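Local coordinates for protein geranylgeranyl pyrophosphate synthase (Corynebacterium glutamicum, PDB 3LMD) that probably makes long-chain isoprenoid diphosphates by condensing isopentenyl diphosphate with an allylic diphosphate, as in related magnesium-dependent prenyl synthases, at residues 23-28 against 75-80; 235-239 against 347-351. One frame throughout, in Å; residues are numbered along the deposited sequence.

Interactions 1 and 2 lie in the all-helical isoprenoid synthase fold, with centres about 14 Å apart, and touch each other at helix 219-246. They follow one another along the chain: 23-28 meets 75-80 before 235-239 meets 347-351. Helix 21-27 touches helix 77-86 in interaction 1 and also rests on helix 219-246, while helix 335-349 packs on the neighbouring, partly overlapping patch of helix 219-246. F236 joins the two contacts, because its ring meets F77 edge-to-face and lies against A26 and T23. The first and last ordered helices are thereby packed onto the helical body, and the N-terminal one covers the start of helix 77-86, where the R78 side chain lies about 9 Å from that of D115 in the first aspartate-rich motif.

Interaction 1. Residues 23-28 against 75-80; sequences TTGASQ and KRFRPM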
ATOM      1  N   THR A  23      23.513  -9.336   0.045  1.00 45.48           N
ATOM      2  CA  THR A  23      22.802  -8.746  -1.102  1.00 54.27           C
ATOM      3  C   THR A  23      23.634  -7.641  -1.791  1.00 60.75           C
ATOM      4  O   THR A  23      23.541  -7.459  -3.002  1.00 65.02           O
ATOM      5  CB  THR A  23      21.412  -8.171  -0.678  1.00 52.10           C
ATOM      6  OG1 THR A  23      20.635  -9.183  -0.013  1.00 55.29           O
ATOM      7  CG2 THR A  23      20.646  -7.673  -1.880  1.00 50.15           C
ATOM      8  N   THR A  24      24.438  -6.915  -1.009  1.00 63.08           N
ATOM      9  CA  THR A  24      25.347  -5.864  -1.519  1.00 65.57           C
ATOM     10  C   THR A  24      26.535  -6.433  -2.303  1.00 66.48           C
ATOM     11  O   THR A  24      26.796  -6.028  -3.437  1.00 63.79           O
ATOM     12  CB  THR A  24      25.908  -4.982  -0.362  1.00 69.12           C
ATOM     13  OG1 THR A  24      24.851  -4.208   0.219  1.00 66.60           O
ATOM     14  CG2 THR A  24      27.022  -4.043  -0.863  1.00 73.02           C
ATOM     15  N   GLY A  25      27.259  -7.367  -1.688  1.00 64.40           N
ATOM     16  CA  GLY A  25      28.381  -8.042  -2.350  1.00 64.45           C
ATOM     17  C   GLY A  25      27.996  -8.807  -3.612  1.00 64.59           C
ATOM     18  O   GLY A  25      28.799  -8.918  -4.548  1.00 64.67           O
ATOM     19  N   ALA A  26      26.769  -9.329  -3.638  1.00 58.36           N
ATOM     20  CA  ALA A  26      26.251 -10.088  -4.787  1.00 58.39           C
ATOM     21  C   ALA A  26      26.219  -9.281  -6.100  1.00 62.79           C
ATOM     22  O   ALA A  26      26.550  -9.801  -7.170  1.00 63.31           O
ATOM     23  CB  ALA A  26      24.861 -10.637  -4.472  1.00 48.34           C
ATOM     24  N   SER A  27      25.811  -8.019  -6.009  1.00 65.58           N
ATOM     25  CA  SER A  27      25.791  -7.113  -7.160  1.00 74.06           C
ATOM     26  C   SER A  27      27.182  -6.878  -7.762  1.00 76.05           C
ATOM     27  O   SER A  27      27.308  -6.543  -8.940  1.00 78.37           O
ATOM     28  CB  SER A  27      25.179  -5.768  -6.750  1.00 73.46           C
ATOM     29  OG  SER A  27      24.017  -5.958  -5.963  1.00 74.45           O
ATOM     30  N   GLN A  28      28.221  -7.069  -6.951  1.00 81.43           N
ATOM     31  CA  GLN A  28      29.587  -6.722  -7.349  1.00 89.76           C
ATOM     32  C   GLN A  28      30.512  -7.929  -7.531  1.00 92.54           C
ATOM     33  O   GLN A  28      31.736  -7.808  -7.427  1.00 93.70           O
ATOM     34  CB  GLN A  28      30.189  -5.726  -6.353  1.00 91.78           C
ATOM     35  CG  GLN A  28      29.650  -4.313  -6.522  1.00 98.71           C
ATOM     36  CD  GLN A  28      29.312  -3.659  -5.198  1.00105.36           C
ATOM     37  OE1 GLN A  28      29.666  -4.167  -4.131  1.00107.81           O
ATOM     38  NE2 GLN A  28      28.616  -2.529  -5.259  1.00107.03           N
ATOM     39  N   LYS A  75      24.316  -0.250  -6.287  1.00 84.56           N
ATOM     40  CA  LYS A  75      23.812  -1.299  -7.182  1.00 78.25           C
ATOM     41  C   LYS A  75      22.616  -2.065  -6.600  1.00 68.69           C
ATOM     42  O   LYS A  75      22.631  -2.508  -5.451  1.00 73.31           O
ATOM     43  CB  LYS A  75      24.935  -2.238  -7.645  1.00 79.68           C
ATOM     44  CG  LYS A  75      25.796  -1.639  -8.752  1.00 81.59           C
ATOM     45  CD  LYS A  75      26.640  -2.686  -9.452  1.00 87.36           C
ATOM     46  CE  LYS A  75      27.321  -2.091 -10.678  1.00 90.10           C
ATOM     47  NZ  LYS A  75      27.946  -3.137 -11.530  1.00 88.85           N
ATOM     48  N   ARG A  76      21.576  -2.192  -7.416  1.00 55.47           N
ATOM     49  CA  ARG A  76      20.278  -2.727  -6.991  1.00 38.24           C
ATOM     50  C   ARG A  76      20.165  -4.208  -7.370  1.00 33.17           C
ATOM     51  O   ARG A  76      19.938  -4.554  -8.534  1.00 27.72           O
ATOM     52  CB  ARG A  76      19.191  -1.926  -7.684  1.00 39.64           C
ATOM     53  CG  ARG A  76      19.323  -0.397  -7.485  1.00 37.37           C
ATOM     54  CD  ARG A  76      18.073   0.340  -7.946  1.00 33.15           C
ATOM     55  NE  ARG A  76      18.208   1.781  -7.750  1.00 30.81           N
ATOM     56  CZ  ARG A  76      17.817   2.427  -6.652  1.00 41.43           C
ATOM     57  NH1 ARG A  76      17.998   3.739  -6.563  1.00 36.13           N
ATOM     58  NH2 ARG A  76      17.217   1.767  -5.656  1.00 31.35           N
ATOM     59  N   PHE A  77      20.316  -5.091  -6.388  1.00 27.86           N
ATOM     60  CA  PHE A  77      20.371  -6.529  -6.687  1.00 27.69           C
ATOM     61  C   PHE A  77      19.111  -7.098  -7.360  1.00 30.81           C
ATOM     62  O   PHE A  77      19.195  -7.937  -8.282  1.00 25.86           O
ATOM     63  CB  PHE A  77      20.650  -7.356  -5.424  1.00 31.96           C
ATOM     64  CG  PHE A  77      20.629  -8.828  -5.700  1.00 35.71           C
ATOM     65  CD1 PHE A  77      19.497  -9.590  -5.447  1.00 34.38           C
ATOM     66  CD2 PHE A  77      21.715  -9.435  -6.309  1.00 36.42           C
ATOM     67  CE1 PHE A  77      19.466 -10.959  -5.770  1.00 33.88           C
ATOM     68  CE2 PHE A  77      21.693 -10.778  -6.620  1.00 44.03           C
ATOM     69  CZ  PHE A  77      20.567 -11.543  -6.354  1.00 34.70           C
ATOM     70  N   ARG A  78      17.936  -6.699  -6.883  1.00 25.28           N
ATOM     71  CA  ARG A  78      16.699  -7.306  -7.412  1.00 26.47           C
ATOM     72  C   ARG A  78      16.467  -7.020  -8.897  1.00 27.17           C
ATOM     73  O   ARG A  78      16.152  -7.949  -9.668  1.00 26.68           O
ATOM     74  CB  ARG A  78      15.495  -6.907  -6.568  1.00 25.28           C
ATOM     75  CG  ARG A  78      15.634  -7.442  -5.147  1.00 26.27           C
ATOM     76  CD  ARG A  78      14.661  -6.785  -4.141  1.00 29.05           C
ATOM     77  NE  ARG A  78      14.915  -7.332  -2.807  1.00 28.47           N
ATOM     78  CZ  ARG A  78      15.928  -6.948  -2.033  1.00 32.11           C
ATOM     79  NH1 ARG A  78      16.733  -5.973  -2.433  1.00 28.79           N
ATOM     80  NH2 ARG A  78      16.099  -7.492  -0.826  1.00 30.63           N
ATOM     81  N   PRO A  79      16.617  -5.749  -9.314  1.00 26.82           N
ATOM     82  CA  PRO A  79      16.484  -5.547 -10.765  1.00 27.80           C
ATOM     83  C   PRO A  79      17.607  -6.225 -11.551  1.00 27.39           C
ATOM     84  O   PRO A  79      17.352  -6.732 -12.640  1.00 29.81           O
ATOM     85  CB  PRO A  79      16.504  -4.016 -10.942  1.00 31.18           C
ATOM     86  CG  PRO A  79      16.767  -3.419  -9.558  1.00 29.89           C
ATOM     87  CD  PRO A  79      16.567  -4.484  -8.529  1.00 26.12           C
ATOM     88  N   MET A  80      18.820  -6.264 -11.006  1.00 24.64           N
ATOM     89  CA  MET A  80      19.921  -6.946 -11.700  1.00 30.29           C
ATOM     90  C   MET A  80      19.580  -8.414 -11.924  1.00 32.48           C
ATOM     91  O   MET A  80      19.820  -8.968 -12.996  1.00 26.37           O
ATOM     92  CB  MET A  80      21.244  -6.851 -10.891  1.00 27.12           C
ATOM     93  CG  MET A  80      22.457  -7.438 -11.655  1.00 41.16           C
ATOM     94  SD  MET A  80      23.977  -7.743 -10.656  1.00 41.87           S
ATOM     95  CE  MET A  80      23.571  -9.347  -9.950  1.00 40.70           C
TER
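The hydroxyl OG of S27 lies at the edge of the F77 ring, near its plane and 3.7 Å from F77 CB, while making a weak hydrogen bond back to T23 O, one turn earlier in its own helix. It marks the middle of a junction in the all-helical isoprenoid synthase fold, where the last turn of helix 21-27 meets the start of helix 77-86. The segment 75-80 belongs to the GGKRxRP sequence of this family, which in relatives binds the diphosphate of isopentenyl diphosphate. CG anti to the backbone N (chi1 177°) lays the F77 ring along the flank of helix 21-27, past T23 and A26. T23 crosses that side chain at about a right angle, its methyl CG2 3.6 Å from F77 CB, and A26 CB lies 3.8 Å from F77 CE2. Beyond the ring, I204 of helix 188-214 and F236 of helix 219-246 also pack on F77. At the more exposed side K75 CB meets S27 CB at 3.6 Å, and the extended lysine chain runs on past S27 O. M80 is extended as far as SD, 3.9 Å from S27 O; the bend at chi3 (83°) brings CE to 4.1 Å from A26 O.

Interaction 2. Residues 235-239 against 347-351; sequences IFQIV and TVKRV
T347 meets F236 with both branches of its side chain, crossing it at about a right angle. Its OG1 sits at the edge of the phenyl ring, near the ring plane, 3.4 Å from F236 CE1, and this buried hydroxyl is satisfied by a hydrogen bond to L343 O, one turn back in helix 335-349. With its methyl anti to the backbone N (OG1 at chi1 -56°), T347 also brings CG2 to 3.8 Å from F236 CD1 and within reach of V239 and I235. Its carbonyl O faces V239 CG1 at 3.6 Å and accepts the backbone N-H of R350, so an apolar methyl lies beside a carbonyl that already accepts one N-H within its own turn. V348 follows with CG2 3.8 Å from CG2 of I235, an apolar contact deep between the helices. R350 contributes little more than CB, at the margin of V239. V351 closes the series, its CG2 3.9 Å from V239 CG2 and its CG1 4.0 Å from V239 CG1. V239 is therefore held between T347 and V351 and carries the largest buried area of the contact. By CA position F236 lies nearest T347 and V239 nearest V351, so the two segments advance in roughly the same direction. The C-terminal segment thus packs on helix 219-246, with Y320 and V317 of helix 309-328 touching I235 and V348, and S22 of helix 21-27 touching V239 and T347.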
ATOM      1  N   ILE A 235      19.738 -17.977   1.378  1.00 24.45           N
ATOM      2  CA  ILE A 235      21.182 -17.971   1.548  1.00 25.11           C
ATOM      3  C   ILE A 235      21.669 -16.597   1.985  1.00 29.48           C
ATOM      4  O   ILE A 235      22.430 -16.490   2.952  1.00 27.15           O
ATOM      5  CB  ILE A 235      21.883 -18.417   0.261  1.00 23.49           C
ATOM      6  CG1 ILE A 235      21.581 -19.899  -0.015  1.00 24.69           C
ATOM      7  CG2 ILE A 235      23.404 -18.145   0.317  1.00 24.43           C
ATOM      8  CD1 ILE A 235      22.039 -20.331  -1.453  1.00 24.18           C
ATOM      9  N   PHE A 236      21.220 -15.535   1.312  1.00 26.21           N
ATOM     10  CA  PHE A 236      21.684 -14.176   1.679  1.00 26.84           C
ATOM     11  C   PHE A 236      21.450 -13.870   3.153  1.00 26.13           C
ATOM     12  O   PHE A 236      22.323 -13.349   3.829  1.00 27.05           O
ATOM     13  CB  PHE A 236      20.965 -13.089   0.849  1.00 26.87           C
ATOM     14  CG  PHE A 236      21.423 -13.007  -0.595  1.00 29.33           C
ATOM     15  CD1 PHE A 236      22.586 -13.610  -1.004  1.00 30.04           C
ATOM     16  CD2 PHE A 236      20.685 -12.301  -1.531  1.00 41.98           C
ATOM     17  CE1 PHE A 236      23.007 -13.536  -2.339  1.00 39.19           C
ATOM     18  CE2 PHE A 236      21.102 -12.227  -2.856  1.00 42.16           C
ATOM     19  CZ  PHE A 236      22.265 -12.846  -3.251  1.00 36.33           C
ATOM     20  N   GLN A 237      20.235 -14.138   3.627  1.00 25.05           N
ATOM     21  CA  GLN A 237      19.862 -13.746   4.979  1.00 24.40           C
ATOM     22  C   GLN A 237      20.556 -14.631   6.041  1.00 24.66           C
ATOM     23  O   GLN A 237      20.990 -14.133   7.063  1.00 26.44           O
ATOM     24  CB  GLN A 237      18.342 -13.826   5.163  1.00 25.56           C
ATOM     25  CG  GLN A 237      17.904 -13.249   6.514  1.00 34.57           C
ATOM     26  CD  GLN A 237      18.276 -11.772   6.624  1.00 45.87           C
ATOM     27  OE1 GLN A 237      17.740 -10.957   5.892  1.00 39.65           O
ATOM     28  NE2 GLN A 237      19.238 -11.436   7.498  1.00 39.49           N
ATOM     29  N   ILE A 238      20.619 -15.944   5.819  1.00 24.82           N
ATOM     30  CA  ILE A 238      21.277 -16.789   6.799  1.00 24.19           C
ATOM     31  C   ILE A 238      22.775 -16.458   6.862  1.00 24.98           C
ATOM     32  O   ILE A 238      23.363 -16.385   7.948  1.00 26.38           O
ATOM     33  CB  ILE A 238      21.070 -18.294   6.513  1.00 25.63           C
ATOM     34  CG1 ILE A 238      19.564 -18.626   6.556  1.00 25.42           C
ATOM     35  CG2 ILE A 238      21.819 -19.128   7.619  1.00 26.12           C
ATOM     36  CD1 ILE A 238      19.213 -19.975   6.037  1.00 26.13           C
ATOM     37  N   VAL A 239      23.395 -16.241   5.702  1.00 25.14           N
ATOM     38  CA  VAL A 239      24.808 -15.929   5.680  1.00 25.21           C
ATOM     39  C   VAL A 239      25.049 -14.604   6.441  1.00 29.87           C
ATOM     40  O   VAL A 239      25.979 -14.505   7.248  1.00 28.66           O
ATOM     41  CB  VAL A 239      25.387 -15.873   4.216  1.00 26.85           C
ATOM     42  CG1 VAL A 239      26.751 -15.158   4.206  1.00 27.87           C
ATOM     43  CG2 VAL A 239      25.554 -17.302   3.626  1.00 26.40           C
ATOM     44  N   THR A 347      28.637 -15.942  -2.065  1.00 30.94           N
ATOM     45  CA  THR A 347      28.003 -15.596  -0.796  1.00 33.59           C
ATOM     46  C   THR A 347      28.259 -16.704   0.230  1.00 29.13           C
ATOM     47  O   THR A 347      28.623 -16.441   1.368  1.00 29.65           O
ATOM     48  CB  THR A 347      26.480 -15.386  -0.978  1.00 33.36           C
ATOM     49  OG1 THR A 347      26.256 -14.381  -1.981  1.00 33.89           O
ATOM     50  CG2 THR A 347      25.830 -14.949   0.340  1.00 31.40           C
ATOM     51  N   VAL A 348      28.057 -17.952  -0.168  1.00 30.75           N
ATOM     52  CA  VAL A 348      28.286 -19.042   0.776  1.00 30.05           C
ATOM     53  C   VAL A 348      29.751 -19.026   1.265  1.00 34.88           C
ATOM     54  O   VAL A 348      30.023 -19.233   2.458  1.00 33.27           O
ATOM     55  CB  VAL A 348      27.952 -20.388   0.137  1.00 29.03           C
ATOM     56  CG1 VAL A 348      28.336 -21.550   1.066  1.00 31.44           C
ATOM     57  CG2 VAL A 348      26.412 -20.424  -0.259  1.00 32.10           C
ATOM     58  N   LYS A 349      30.673 -18.746   0.348  1.00 33.10           N
ATOM     59  CA  LYS A 349      32.115 -18.716   0.659  1.00 36.11           C
ATOM     60  C   LYS A 349      32.500 -17.647   1.662  1.00 34.44           C
ATOM     61  O   LYS A 349      33.575 -17.708   2.255  1.00 36.76           O
ATOM     62  CB  LYS A 349      32.941 -18.540  -0.612  1.00 41.70           C
ATOM     63  CG  LYS A 349      33.445 -19.846  -1.188  1.00 53.64           C
ATOM     64  CD  LYS A 349      33.767 -19.743  -2.669  1.00 61.48           C
ATOM     65  CE  LYS A 349      34.198 -21.114  -3.193  1.00 73.04           C
ATOM     66  NZ  LYS A 349      34.351 -21.147  -4.669  1.00 78.84           N
ATOM     67  N   ARG A 350      31.644 -16.654   1.868  1.00 29.81           N
ATOM     68  CA  ARG A 350      31.924 -15.698   2.941  1.00 32.01           C
ATOM     69  C   ARG A 350      31.951 -16.357   4.338  1.00 37.96           C
ATOM     70  O   ARG A 350      32.534 -15.797   5.276  1.00 35.81           O
ATOM     71  CB  ARG A 350      30.887 -14.580   2.978  1.00 35.19           C
ATOM     72  CG  ARG A 350      30.779 -13.718   1.727  1.00 37.90           C
ATOM     73  CD  ARG A 350      29.669 -12.687   1.944  1.00 42.75           C
ATOM     74  NE  ARG A 350      29.396 -11.933   0.726  1.00 63.80           N
ATOM     75  CZ  ARG A 350      29.977 -10.773   0.420  1.00 79.99           C
ATOM     76  NH1 ARG A 350      30.866 -10.228   1.249  1.00 79.04           N
ATOM     77  NH2 ARG A 350      29.669 -10.154  -0.716  1.00 80.25           N
ATOM     78  N   VAL A 351      31.277 -17.503   4.499  1.00 32.07           N
ATOM     79  CA  VAL A 351      31.183 -18.159   5.815  1.00 30.27           C
ATOM     80  C   VAL A 351      31.590 -19.631   5.760  1.00 32.03           C
ATOM     81  O   VAL A 351      31.853 -20.250   6.782  1.00 39.29           O
ATOM     82  CB  VAL A 351      29.766 -18.054   6.434  1.00 35.71           C
ATOM     83  CG1 VAL A 351      29.467 -16.623   6.824  1.00 38.65           C
ATOM     84  CG2 VAL A 351      28.698 -18.589   5.455  1.00 31.30           C
TER